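Local structure of exopolygalacturonase (Yersinia enterocolitica, 2UVE) at residues 82-87 / 113-118; 237-242 / 327-332; 401-406 / 433-438; 568-573 / 592-597. The protein probably hydrolyses the alpha-1,4-linked galacturonic acid chains of pectin from one end, as an exo-acting member of glycoside hydrolase family 28. All coordinates share one frame; numbering follows the deposited sequence.

Interaction 1: residues 82-87 / 113-118; sequences SDNNDN and QNFTVI. With NI (nickel (II) ion), chain E.
With its CG anti to the backbone N (chi1 -179°), N84 sends its amide straight from helix 81-88 to the edge of strand 114-117. F115, its CG likewise anti to its own backbone N, lays its ring under that amide. The amide then closes a two-bond ring with the backbone of T116. T116 N donates to N84 OD1 at 2.7 Å, nearly straight at 171° although the N-H arrives from above the carbonyl plane, while N84 ND2 reaches T116 O, also at 2.7 Å. Two bonds fix the rotation of the amide, and the stack below holds it nearly parallel to the ring: the planes are 18° apart, with N84 ND2 3.6 Å above the F115 ring plane and over its centre. Water 1 gives N84 OD1 a second donor at 2.9 Å and lies 2.8 Å from T116 OG1. One residue on, N85 ND2 makes a weak bond of 2.8 Å to N114 O; A81 O, one turn back in the helix, is its stronger partner. On another side of the helix D83 OD1 binds a nickel ion at 2.0 Å. Strand 114-117 is already paired with strand 53-58, F115 bonding to L55, and N84 satisfies the outward-facing backbone of T116 much as a further strand would. The helix thereby covers a sheet edge of the fibronectin type III domain.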
loop_
_atom_site.group_PDB
_atom_site.type_symbol
_atom_site.label_atom_id
_atom_site.label_comp_id
_atom_site.label_asym_id
_atom_site.label_seq_id
_atom_site.Cartn_x
_atom_site.Cartn_y
_atom_site.Cartn_z
ATOM N N SER A 82 9.339 -4.641 19.711
ATOM C CA SER A 82 7.971 -4.641 20.293
ATOM C C SER A 82 7.614 -3.342 21.059
ATOM O O SER A 82 6.697 -2.629 20.699
ATOM C CB SER A 82 7.776 -5.839 21.228
ATOM O OG SER A 82 8.690 -5.749 22.319
ATOM N N ASP A 83 8.365 -3.043 22.102
ATOM C CA ASP A 83 8.206 -1.799 22.894
ATOM C C ASP A 83 8.324 -0.512 22.074
ATOM O O ASP A 83 7.592 0.477 22.276
ATOM C CB ASP A 83 9.277 -1.769 24.003
ATOM C CG ASP A 83 9.124 -2.946 25.029
ATOM O OD1 ASP A 83 7.962 -3.335 25.331
ATOM O OD2 ASP A 83 10.153 -3.458 25.555
ATOM N N ASN A 84 9.308 -0.491 21.180
ATOM C CA ASN A 84 9.493 0.704 20.358
ATOM C C ASN A 84 8.254 0.947 19.446
ATOM O O ASN A 84 7.786 2.050 19.373
ATOM C CB ASN A 84 10.802 0.619 19.568
ATOM C CG ASN A 84 11.054 1.842 18.718
ATOM O OD1 ASN A 84 10.653 1.864 17.538
ATOM N ND2 ASN A 84 11.712 2.883 19.302
ATOM N N ASN A 85 7.737 -0.097 18.807
ATOM C CA ASN A 85 6.490 -0.017 18.003
ATOM C C ASN A 85 5.209 0.395 18.783
ATOM O O ASN A 85 4.369 1.151 18.261
ATOM C CB ASN A 85 6.298 -1.327 17.238
ATOM C CG ASN A 85 7.118 -1.380 15.926
ATOM O OD1 ASN A 85 6.545 -1.205 14.860
ATOM N ND2 ASN A 85 8.439 -1.638 16.006
ATOM N N ASP A 86 5.081 -0.063 20.041
ATOM C CA ASP A 86 4.026 0.409 20.948
ATOM C C ASP A 86 4.036 1.928 21.029
ATOM O O ASP A 86 2.991 2.573 21.050
ATOM C CB ASP A 86 4.146 -0.195 22.363
ATOM C CG ASP A 86 3.965 -1.696 22.392
ATOM O OD1 ASP A 86 3.333 -2.303 21.472
ATOM O OD2 ASP A 86 4.451 -2.314 23.379
ATOM N N ASN A 87 5.230 2.498 21.006
ATOM C CA ASN A 87 5.428 3.942 21.084
ATOM C C ASN A 87 5.160 4.698 19.747
ATOM O O ASN A 87 4.444 5.711 19.724
ATOM C CB ASN A 87 6.868 4.167 21.632
ATOM C CG ASN A 87 7.178 5.608 21.933
ATOM O OD1 ASN A 87 6.479 6.521 21.477
ATOM N ND2 ASN A 87 8.266 5.837 22.681
ATOM N N GLN A 113 10.008 -5.575 12.877
ATOM C CA GLN A 113 11.174 -5.516 12.017
ATOM C C GLN A 113 11.588 -4.110 11.820
ATOM O O GLN A 113 12.267 -3.836 10.863
ATOM C CB GLN A 113 10.869 -6.041 10.602
ATOM C CG GLN A 113 10.676 -7.490 10.494
ATOM C CD GLN A 113 10.188 -7.885 9.138
ATOM O OE1 GLN A 113 9.038 -8.285 8.984
ATOM N NE2 GLN A 113 11.088 -7.851 8.149
ATOM N N ASN A 114 11.188 -3.225 12.726
ATOM C CA ASN A 114 11.532 -1.807 12.661
ATOM C C ASN A 114 11.679 -1.247 14.073
ATOM O O ASN A 114 11.091 -1.770 15.018
ATOM C CB ASN A 114 10.475 -0.987 11.854
ATOM C CG ASN A 114 9.192 -0.732 12.639
ATOM O OD1 ASN A 114 8.306 -1.582 12.672
ATOM N ND2 ASN A 114 9.091 0.435 13.285
ATOM N N PHE A 115 12.419 -0.142 14.182
ATOM C CA PHE A 115 12.710 0.499 15.448
ATOM C C PHE A 115 13.037 1.945 15.107
ATOM O O PHE A 115 13.873 2.209 14.259
ATOM C CB PHE A 115 13.905 -0.211 16.151
ATOM C CG PHE A 115 14.268 0.335 17.549
ATOM C CD1 PHE A 115 13.892 -0.362 18.704
ATOM C CD2 PHE A 115 15.058 1.490 17.695
ATOM C CE1 PHE A 115 14.231 0.104 20.001
ATOM C CE2 PHE A 115 15.419 1.980 18.984
ATOM C CZ PHE A 115 14.999 1.283 20.144
ATOM N N THR A 116 12.380 2.871 15.789
ATOM C CA THR A 116 12.606 4.283 15.576
ATOM C C THR A 116 13.461 4.873 16.691
ATOM O O THR A 116 13.106 4.760 17.865
ATOM C CB THR A 116 11.245 5.046 15.451
ATOM O OG1 THR A 116 10.462 4.418 14.434
ATOM C CG2 THR A 116 11.434 6.489 15.135
ATOM N N VAL A 117 14.580 5.494 16.302
ATOM C CA VAL A 117 15.534 6.120 17.222
ATOM C C VAL A 117 15.320 7.609 17.245
ATOM O O VAL A 117 15.536 8.257 16.231
ATOM C CB VAL A 117 17.038 5.856 16.809
ATOM C CG1 VAL A 117 18.004 6.401 17.885
ATOM C CG2 VAL A 117 17.334 4.363 16.496
ATOM N N ILE A 118 14.926 8.156 18.402
ATOM C CA ILE A 118 14.735 9.593 18.568
ATOM C C ILE A 118 15.704 10.213 19.598
ATOM O O ILE A 118 16.482 9.498 20.241
ATOM C CB ILE A 118 13.258 9.960 18.888
ATOM C CG1 ILE A 118 12.837 9.559 20.321
ATOM C CG2 ILE A 118 12.320 9.398 17.819
ATOM C CD1 ILE A 118 11.777 10.533 20.948
HETATM NI NI NI E . 7.067 -5.107 25.689
HETATM O O HOH W 1 9.056 2.096 15.170
#

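Interaction 2: residues 237-242 / 327-332; sequences TIERPA and GQRRSS. With SO4 (sulfate ion), chain O.
The small antiparallel hairpin formed by strands 228-230 and 240-241 is joined here, through R240 and P241, to Q328 and R329, near the C-terminal part of helix 322-328. R240, extended from CG to NE, grips Q328 side-on: NE and NH2 both donate to Q328 OE1, at 2.8 Å and 3.1 Å. That oxygen lies in the guanidinium plane, yet both nitrogens reach it from the same face of the amide, whose plane is turned 34° from the guanidinium. The outer edge of R240 serves a sulfate, probably from the crystallisation liquor, with NH2 at 3.2 Å from its O1 and NH1 making a weak bond to the same oxygen. H355 also holds this ion, and Y230 engages R240 NH1, so Q328, the sulfate and Y230 together hold the guanidinium. R329 behaves differently, for bends at chi2 and chi3 curl it back over P241. Its NH1 donates to E239 O at 2.9 Å from above the carbonyl plane, and P241 CD sits 3.6 Å above one guanidinium face, toward the rim. I238 CG2 packs on Q328 CB at 3.9 Å, the two side chains crossing at about a right angle. Water 2 accepts from S332 N and donates to P241 O, each bond 2.9 Å long. Beyond the contact, R329 and R330 lie against helix 307-317, while A242 touches A200 and W202 of strand 194-202.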
loop_
_atom_site.group_PDB
_atom_site.type_symbol
_atom_site.label_atom_id
_atom_site.label_comp_id
_atom_site.label_asym_id
_atom_site.label_seq_id
_atom_site.Cartn_x
_atom_site.Cartn_y
_atom_site.Cartn_z
ATOM N N THR A 237 -4.924 7.965 -23.247
ATOM C CA THR A 237 -5.391 9.076 -24.109
ATOM C C THR A 237 -6.191 10.201 -23.414
ATOM O O THR A 237 -6.291 11.336 -23.933
ATOM C CB THR A 237 -6.140 8.522 -25.308
ATOM O OG1 THR A 237 -7.248 7.756 -24.852
ATOM C CG2 THR A 237 -5.239 7.595 -26.164
ATOM N N ILE A 238 -6.742 9.882 -22.241
ATOM C CA ILE A 238 -7.508 10.827 -21.424
ATOM C C ILE A 238 -6.594 11.391 -20.311
ATOM O O ILE A 238 -5.936 10.646 -19.539
ATOM C CB ILE A 238 -8.811 10.199 -20.816
ATOM C CG1 ILE A 238 -9.699 9.547 -21.905
ATOM C CG2 ILE A 238 -9.634 11.261 -20.021
ATOM C CD1 ILE A 238 -10.843 8.729 -21.362
ATOM N N GLU A 239 -6.531 12.713 -20.284
ATOM C CA GLU A 239 -5.791 13.455 -19.285
ATOM C C GLU A 239 -6.612 13.508 -17.969
ATOM O O GLU A 239 -7.834 13.761 -17.977
ATOM C CB GLU A 239 -5.568 14.869 -19.835
ATOM C CG GLU A 239 -4.873 15.881 -18.916
ATOM C CD GLU A 239 -3.376 15.758 -18.931
ATOM O OE1 GLU A 239 -2.855 14.766 -19.466
ATOM O OE2 GLU A 239 -2.698 16.673 -18.417
ATOM N N ARG A 240 -5.931 13.261 -16.862
ATOM C CA ARG A 240 -6.558 13.277 -15.540
ATOM C C ARG A 240 -6.237 14.624 -14.864
ATOM O O ARG A 240 -5.224 15.236 -15.160
ATOM C CB ARG A 240 -6.031 12.099 -14.713
ATOM C CG ARG A 240 -6.496 10.791 -15.247
ATOM C CD ARG A 240 -5.906 9.628 -14.496
ATOM N NE ARG A 240 -6.621 8.384 -14.745
ATOM C CZ ARG A 240 -6.475 7.266 -14.021
ATOM N NH1 ARG A 240 -5.614 7.212 -13.026
ATOM N NH2 ARG A 240 -7.171 6.171 -14.331
ATOM N N PRO A 241 -7.090 15.081 -13.949
ATOM C CA PRO A 241 -6.754 16.300 -13.253
ATOM C C PRO A 241 -5.601 16.087 -12.277
ATOM O O PRO A 241 -5.232 14.922 -11.965
ATOM C CB PRO A 241 -8.044 16.593 -12.464
ATOM C CG PRO A 241 -8.584 15.265 -12.223
ATOM C CD PRO A 241 -8.384 14.544 -13.483
ATOM N N ALA A 242 -5.049 17.202 -11.806
ATOM C CA ALA A 242 -4.104 17.180 -10.724
ATOM C C ALA A 242 -4.783 16.639 -9.439
ATOM O O ALA A 242 -6.015 16.692 -9.274
ATOM C CB ALA A 242 -3.525 18.592 -10.501
ATOM N N GLY A 327 -14.637 7.734 -14.318
ATOM C CA GLY A 327 -13.455 6.884 -14.392
ATOM C C GLY A 327 -12.140 7.628 -14.425
ATOM O O GLY A 327 -11.074 7.084 -14.049
ATOM N N GLN A 328 -12.174 8.884 -14.877
ATOM C CA GLN A 328 -10.916 9.554 -15.158
ATOM C C GLN A 328 -10.791 10.944 -14.607
ATOM O O GLN A 328 -9.684 11.466 -14.464
ATOM C CB GLN A 328 -10.631 9.576 -16.663
ATOM C CG GLN A 328 -10.772 8.252 -17.373
ATOM C CD GLN A 328 -9.721 7.229 -16.982
ATOM O OE1 GLN A 328 -8.562 7.573 -16.659
ATOM N NE2 GLN A 328 -10.113 5.956 -17.007
ATOM N N ARG A 329 -11.911 11.577 -14.328
ATOM C CA ARG A 329 -11.835 13.018 -14.093
ATOM C C ARG A 329 -11.979 13.458 -12.613
ATOM O O ARG A 329 -12.131 14.633 -12.318
ATOM C CB ARG A 329 -12.746 13.790 -15.074
ATOM C CG ARG A 329 -12.282 13.712 -16.580
ATOM C CD ARG A 329 -10.943 14.403 -16.873
ATOM N NE ARG A 329 -10.960 15.796 -16.454
ATOM C CZ ARG A 329 -9.898 16.622 -16.404
ATOM N NH1 ARG A 329 -8.666 16.232 -16.783
ATOM N NH2 ARG A 329 -10.061 17.879 -15.970
ATOM N N ARG A 330 -11.887 12.504 -11.700
ATOM C CA ARG A 330 -11.886 12.794 -10.235
ATOM C C ARG A 330 -10.457 12.871 -9.805
ATOM O O ARG A 330 -9.667 12.021 -10.196
ATOM C CB ARG A 330 -12.573 11.644 -9.482
ATOM C CG ARG A 330 -14.048 11.529 -9.785
ATOM C CD ARG A 330 -14.673 10.427 -8.960
ATOM N NE ARG A 330 -14.499 9.101 -9.547
ATOM C CZ ARG A 330 -14.252 7.991 -8.859
ATOM N NH1 ARG A 330 -14.057 8.038 -7.558
ATOM N NH2 ARG A 330 -14.145 6.829 -9.490
ATOM N N SER A 331 -10.103 13.885 -9.034
ATOM C CA SER A 331 -8.747 13.998 -8.492
ATOM C C SER A 331 -8.423 12.946 -7.426
ATOM O O SER A 331 -9.136 12.801 -6.441
ATOM C CB SER A 331 -8.545 15.354 -7.811
ATOM O OG SER A 331 -8.400 16.383 -8.767
ATOM N N SER A 332 -7.295 12.295 -7.589
ATOM C CA SER A 332 -6.757 11.457 -6.542
ATOM C C SER A 332 -6.170 12.341 -5.429
ATOM O O SER A 332 -6.027 13.573 -5.554
ATOM C CB SER A 332 -5.711 10.505 -7.128
ATOM O OG SER A 332 -6.378 9.567 -7.956
HETATM S S SO4 O . -7.158 3.098 -12.796
HETATM O O1 SO4 O . -6.092 3.983 -12.281
HETATM O O2 SO4 O . -7.022 1.752 -12.198
HETATM O O3 SO4 O . -8.474 3.618 -12.354
HETATM O O4 SO4 O . -7.057 2.948 -14.285
HETATM O O HOH W 2 -5.575 13.056 -9.740
#

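Interaction 3: residues 401-406 / 433-438; sequences GDDCIN and MGHGAI. With NI (nickel (II) ion), chain C.
D402 O is gripped by two donors, H435 N at 2.8 Å and the hydroxyl of T400, and the histidine N-H comes to it from well above the carbonyl plane. With CG anti to its carbonyl carbon and beside the backbone N (chi1 -68°), H435 lays its ring across the D402 backbone. D402 CA stands 3.7 Å from the ring centroid and only 6° off the normal, a CH-pi contact over the face. The D402 carboxylate lies near the ND1 side of the same ring, tilted 42° from it. At the far end of the imidazole, NE2 binds a nickel ion at 2.3 Å, and G401 O binds it at 2.1 Å; three waters and D376 complete six ligands, so the metal clips the two segments together. D403 packs its OD1 against H435 CB at 3.3 Å, while N406 ND2 donates to D403 OD2 and steadies that carboxylate. Further along, backbone bonds take over: C404 N meets G436 O at 2.9 Å, and I405 N bonds to A437 O. C404 SG comes down on G434 CA at 3.8 Å. I405 and I438 run side by side, pointing the same way, as adjoining turns of the beta-helix. The Gly-Asp-Asp of 401-403 and the Gly-His-Gly of 434-436 set against it are two of the motifs that mark the family 28 active site, where the paired aspartates are, as in related polygalacturonases, probably part of the catalytic machinery.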
loop_
_atom_site.group_PDB
_atom_site.type_symbol
_atom_site.label_atom_id
_atom_site.label_comp_id
_atom_site.label_asym_id
_atom_site.label_seq_id
_atom_site.Cartn_x
_atom_site.Cartn_y
_atom_site.Cartn_z
ATOM N N GLY A 401 -11.341 2.464 0.806
ATOM C CA GLY A 401 -12.484 2.257 -0.033
ATOM C C GLY A 401 -12.244 1.264 -1.161
ATOM O O GLY A 401 -13.201 0.741 -1.707
ATOM N N ASP A 402 -10.990 1.008 -1.513
ATOM C CA ASP A 402 -10.651 0.026 -2.571
ATOM C C ASP A 402 -9.507 -0.856 -2.074
ATOM O O ASP A 402 -9.445 -1.193 -0.874
ATOM C CB ASP A 402 -10.322 0.747 -3.913
ATOM C CG ASP A 402 -10.636 -0.108 -5.149
ATOM O OD1 ASP A 402 -9.819 -0.975 -5.524
ATOM O OD2 ASP A 402 -11.725 0.062 -5.740
ATOM N N ASP A 403 -8.593 -1.244 -2.954
ATOM C CA ASP A 403 -7.412 -2.062 -2.538
ATOM C C ASP A 403 -6.586 -1.313 -1.510
ATOM O O ASP A 403 -6.458 -0.087 -1.627
ATOM C CB ASP A 403 -6.506 -2.339 -3.728
ATOM C CG ASP A 403 -7.214 -3.060 -4.852
ATOM O OD1 ASP A 403 -8.189 -3.800 -4.603
ATOM O OD2 ASP A 403 -6.760 -2.933 -5.987
ATOM N N CYS A 404 -6.023 -2.024 -0.525
ATOM C CA CYS A 404 -5.120 -1.387 0.430
ATOM C C CYS A 404 -3.793 -0.987 -0.274
ATOM O O CYS A 404 -3.406 0.184 -0.276
ATOM C CB CYS A 404 -4.880 -2.293 1.669
ATOM S SG CYS A 404 -6.430 -2.898 2.467
ATOM N N ILE A 405 -3.093 -1.974 -0.840
ATOM C CA ILE A 405 -1.834 -1.769 -1.588
ATOM C C ILE A 405 -2.012 -2.452 -2.956
ATOM O O ILE A 405 -2.299 -3.660 -3.021
ATOM C CB ILE A 405 -0.573 -2.357 -0.884
ATOM C CG1 ILE A 405 -0.325 -1.728 0.515
ATOM C CG2 ILE A 405 0.711 -2.124 -1.710
ATOM C CD1 ILE A 405 0.742 -2.583 1.336
ATOM N N ASN A 406 -1.861 -1.674 -4.028
ATOM C CA ASN A 406 -2.075 -2.172 -5.373
ATOM C C ASN A 406 -0.786 -2.012 -6.185
ATOM O O ASN A 406 -0.120 -0.980 -6.097
ATOM C CB ASN A 406 -3.209 -1.386 -6.066
ATOM C CG ASN A 406 -3.453 -1.880 -7.514
ATOM O OD1 ASN A 406 -2.821 -1.405 -8.504
ATOM N ND2 ASN A 406 -4.317 -2.868 -7.634
ATOM N N MET A 433 -10.394 -2.848 6.651
ATOM C CA MET A 433 -11.247 -3.065 5.494
ATOM C C MET A 433 -10.495 -2.640 4.261
ATOM O O MET A 433 -9.615 -1.775 4.337
ATOM C CB MET A 433 -12.569 -2.325 5.637
ATOM C CG MET A 433 -13.411 -2.882 6.808
ATOM S SD MET A 433 -15.105 -2.348 6.728
ATOM C CE MET A 433 -15.754 -3.354 5.374
ATOM N N GLY A 434 -10.830 -3.278 3.122
ATOM C CA GLY A 434 -10.219 -2.930 1.857
ATOM C C GLY A 434 -10.455 -4.071 0.891
ATOM O O GLY A 434 -10.852 -5.128 1.322
ATOM N N HIS A 435 -10.209 -3.881 -0.403
ATOM C CA HIS A 435 -10.562 -4.925 -1.380
ATOM C C HIS A 435 -9.506 -6.038 -1.475
ATOM O O HIS A 435 -9.738 -7.066 -2.076
ATOM C CB HIS A 435 -10.820 -4.302 -2.759
ATOM C CG HIS A 435 -12.046 -3.463 -2.798
ATOM N ND1 HIS A 435 -12.583 -2.969 -3.974
ATOM C CD2 HIS A 435 -12.869 -3.058 -1.809
ATOM C CE1 HIS A 435 -13.666 -2.270 -3.695
ATOM N NE2 HIS A 435 -13.857 -2.301 -2.391
ATOM N N GLY A 436 -8.352 -5.828 -0.862
ATOM C CA GLY A 436 -7.304 -6.817 -0.900
ATOM C C GLY A 436 -6.182 -6.124 -0.243
ATOM O O GLY A 436 -5.949 -4.951 -0.485
ATOM N N ALA A 437 -5.528 -6.832 0.660
ATOM C CA ALA A 437 -4.345 -6.311 1.311
ATOM C C ALA A 437 -3.218 -6.071 0.268
ATOM O O ALA A 437 -2.641 -4.987 0.220
ATOM C CB ALA A 437 -3.868 -7.290 2.491
ATOM N N ILE A 438 -2.906 -7.091 -0.538
ATOM C CA ILE A 438 -1.810 -7.029 -1.518
ATOM C C ILE A 438 -2.424 -7.436 -2.849
ATOM O O ILE A 438 -2.846 -8.586 -3.003
ATOM C CB ILE A 438 -0.612 -8.029 -1.177
ATOM C CG1 ILE A 438 -0.149 -7.854 0.291
ATOM C CG2 ILE A 438 0.580 -7.908 -2.255
ATOM C CD1 ILE A 438 0.619 -6.587 0.540
HETATM NI NI NI C . -14.713 -0.582 -1.086
HETATM O O HOH W 3 -16.375 -1.942 -0.579
HETATM O O HOH W 4 -15.842 0.024 -2.902
HETATM O O HOH W 5 -13.415 -1.086 0.824
#

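Interaction 4: residues 568-573 / 592-597; sequences AISDLR and HFSEVK
I569 and F593 lie side by side and point the same way, the isoleucine's CG2 meeting CE2 of the ring at 3.9 Å. L572 CB and V596 CG1 make a looser apolar contact. Past the corner, on the face opposite L572 and V596, R573 and K597 cross at a slant. K597 CD settles over one face of the R573 guanidinium, 3.4 Å from NH1, so that aliphatic chain rather than the ammonium covers the group; a bend at chi4 turns NZ aside. W550 makes a cation-pi contact with the same arginine. Between these pairs, D571 and E595 both adopt left-handed backbone conformations, and the two corners stack. The D571 carboxylate is held by T545. Backbone bonds keep the parallel register: I569 N to H592 O at 2.9 Å, S594 N to I569 O at 3.2 Å and K597 N to L572 O at 3.1 Å. At the corner, E595 O receives weak bonds from D571 N and L572 N. Strand 568-573 pairs in turn with strand 539-542 and strand 551-562 on the preceding coil, F577 of strand 575-583 packs on I569 and L572, and strand 604-605 runs antiparallel to strand 596-601 near the chain's end.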
loop_
_atom_site.group_PDB
_atom_site.type_symbol
_atom_site.label_atom_id
_atom_site.label_comp_id
_atom_site.label_asym_id
_atom_site.label_seq_id
_atom_site.Cartn_x
_atom_site.Cartn_y
_atom_site.Cartn_z
ATOM N N ALA A 568 -10.987 -23.874 -4.806
ATOM C CA ALA A 568 -11.351 -24.155 -6.201
ATOM C C ALA A 568 -10.140 -23.790 -6.959
ATOM O O ALA A 568 -9.827 -22.587 -7.132
ATOM C CB ALA A 568 -12.552 -23.307 -6.692
ATOM N N ILE A 569 -9.351 -24.770 -7.357
ATOM C CA ILE A 569 -8.081 -24.532 -8.002
ATOM C C ILE A 569 -8.025 -25.084 -9.440
ATOM O O ILE A 569 -8.121 -26.283 -9.655
ATOM C CB ILE A 569 -6.930 -25.056 -7.154
ATOM C CG1 ILE A 569 -6.817 -24.264 -5.859
ATOM C CG2 ILE A 569 -5.657 -25.017 -7.903
ATOM C CD1 ILE A 569 -6.216 -24.960 -4.779
ATOM N N SER A 570 -7.860 -24.187 -10.413
ATOM C CA SER A 570 -7.839 -24.500 -11.850
ATOM C C SER A 570 -6.615 -23.977 -12.589
ATOM O O SER A 570 -6.050 -22.964 -12.262
ATOM C CB SER A 570 -9.015 -23.882 -12.574
ATOM O OG SER A 570 -10.217 -24.501 -12.265
ATOM N N ASP A 571 -6.275 -24.666 -13.652
ATOM C CA ASP A 571 -5.314 -24.177 -14.584
ATOM C C ASP A 571 -4.023 -23.981 -13.885
ATOM O O ASP A 571 -3.459 -22.914 -13.910
ATOM C CB ASP A 571 -5.811 -22.915 -15.244
ATOM C CG ASP A 571 -7.159 -23.097 -15.836
ATOM O OD1 ASP A 571 -7.274 -23.945 -16.718
ATOM O OD2 ASP A 571 -8.110 -22.464 -15.412
ATOM N N LEU A 572 -3.541 -25.031 -13.246
ATOM C CA LEU A 572 -2.358 -24.797 -12.464
ATOM C C LEU A 572 -1.411 -25.951 -12.649
ATOM O O LEU A 572 -1.823 -27.076 -12.593
ATOM C CB LEU A 572 -2.749 -24.686 -10.978
ATOM C CG LEU A 572 -1.579 -24.701 -9.998
ATOM C CD1 LEU A 572 -0.778 -23.380 -10.168
ATOM C CD2 LEU A 572 -2.076 -24.909 -8.569
ATOM N N ARG A 573 -0.124 -25.679 -12.808
ATOM C CA ARG A 573 0.826 -26.744 -12.992
ATOM C C ARG A 573 2.034 -26.532 -12.139
ATOM O O ARG A 573 2.355 -25.405 -11.810
ATOM C CB ARG A 573 1.264 -26.782 -14.457
ATOM C CG ARG A 573 0.079 -26.753 -15.385
ATOM C CD ARG A 573 0.454 -27.188 -16.802
ATOM N NE ARG A 573 -0.766 -27.338 -17.588
ATOM C CZ ARG A 573 -0.792 -27.755 -18.844
ATOM N NH1 ARG A 573 0.352 -28.054 -19.465
ATOM N NH2 ARG A 573 -1.962 -27.850 -19.475
ATOM N N HIS A 592 -10.525 -29.058 -4.175
ATOM C CA HIS A 592 -11.253 -29.208 -5.434
ATOM C C HIS A 592 -10.328 -28.720 -6.522
ATOM O O HIS A 592 -10.014 -27.533 -6.604
ATOM C CB HIS A 592 -12.553 -28.421 -5.427
ATOM C CG HIS A 592 -13.540 -28.925 -4.426
ATOM N ND1 HIS A 592 -13.624 -28.421 -3.144
ATOM C CD2 HIS A 592 -14.454 -29.922 -4.500
ATOM C CE1 HIS A 592 -14.571 -29.063 -2.485
ATOM N NE2 HIS A 592 -15.088 -29.980 -3.283
ATOM N N PHE A 593 -9.848 -29.685 -7.303
ATOM C CA PHE A 593 -8.855 -29.501 -8.358
ATOM C C PHE A 593 -9.449 -29.884 -9.719
ATOM O O PHE A 593 -10.236 -30.818 -9.805
ATOM C CB PHE A 593 -7.660 -30.399 -8.098
ATOM C CG PHE A 593 -6.771 -29.939 -6.993
ATOM C CD1 PHE A 593 -6.814 -30.562 -5.743
ATOM C CD2 PHE A 593 -5.867 -28.907 -7.201
ATOM C CE1 PHE A 593 -5.974 -30.151 -4.715
ATOM C CE2 PHE A 593 -5.017 -28.487 -6.180
ATOM C CZ PHE A 593 -5.071 -29.118 -4.927
ATOM N N SER A 594 -9.089 -29.150 -10.769
ATOM C CA SER A 594 -9.446 -29.526 -12.133
ATOM C C SER A 594 -8.511 -28.812 -13.092
ATOM O O SER A 594 -8.140 -27.684 -12.819
ATOM C CB SER A 594 -10.914 -29.211 -12.438
ATOM O OG SER A 594 -11.089 -27.933 -13.000
ATOM N N GLU A 595 -8.132 -29.476 -14.194
ATOM C CA GLU A 595 -7.182 -28.956 -15.179
ATOM C C GLU A 595 -5.805 -28.661 -14.570
ATOM O O GLU A 595 -5.239 -27.602 -14.780
ATOM C CB GLU A 595 -7.715 -27.715 -15.928
ATOM C CG GLU A 595 -8.988 -27.902 -16.775
ATOM C CD GLU A 595 -8.749 -28.503 -18.176
ATOM O OE1 GLU A 595 -7.605 -28.920 -18.496
ATOM O OE2 GLU A 595 -9.729 -28.543 -18.970
ATOM N N VAL A 596 -5.252 -29.629 -13.855
ATOM C CA VAL A 596 -3.968 -29.456 -13.193
ATOM C C VAL A 596 -2.946 -30.397 -13.800
ATOM O O VAL A 596 -3.314 -31.415 -14.377
ATOM C CB VAL A 596 -4.063 -29.633 -11.617
ATOM C CG1 VAL A 596 -4.896 -28.485 -10.961
ATOM C CG2 VAL A 596 -4.633 -30.987 -11.233
ATOM N N LYS A 597 -1.682 -29.966 -13.779
ATOM C CA LYS A 597 -0.520 -30.748 -14.205
ATOM C C LYS A 597 0.724 -30.585 -13.319
ATOM O O LYS A 597 1.215 -29.503 -13.142
ATOM C CB LYS A 597 -0.157 -30.378 -15.637
ATOM C CG LYS A 597 0.617 -31.392 -16.384
ATOM C CD LYS A 597 1.102 -30.857 -17.711
ATOM C CE LYS A 597 1.403 -31.967 -18.707
ATOM N NZ LYS A 597 2.804 -32.022 -19.221
#

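The four contacts follow one another along the chain without overlap. Interaction 1 belongs to the N-terminal fibronectin type III domain, its centre about 25 Å from that of interaction 3, and the others belong to the parallel beta-helix region and its excursions. Interactions 2 and 3 are neighbours that do not touch, with centres about 21 Å apart and nearest atoms about 8 Å apart. Interaction 4 joins late coils of the same beta-helix, its centre about 26 Å from that of interaction 3. Interactions 1 and 4 are the most widely separated, with centres about 44 Å apart. The probable active site at interaction 3 thus lies near the middle of the chain, with the fibronectin type III domain, the hairpin and the late coils further out.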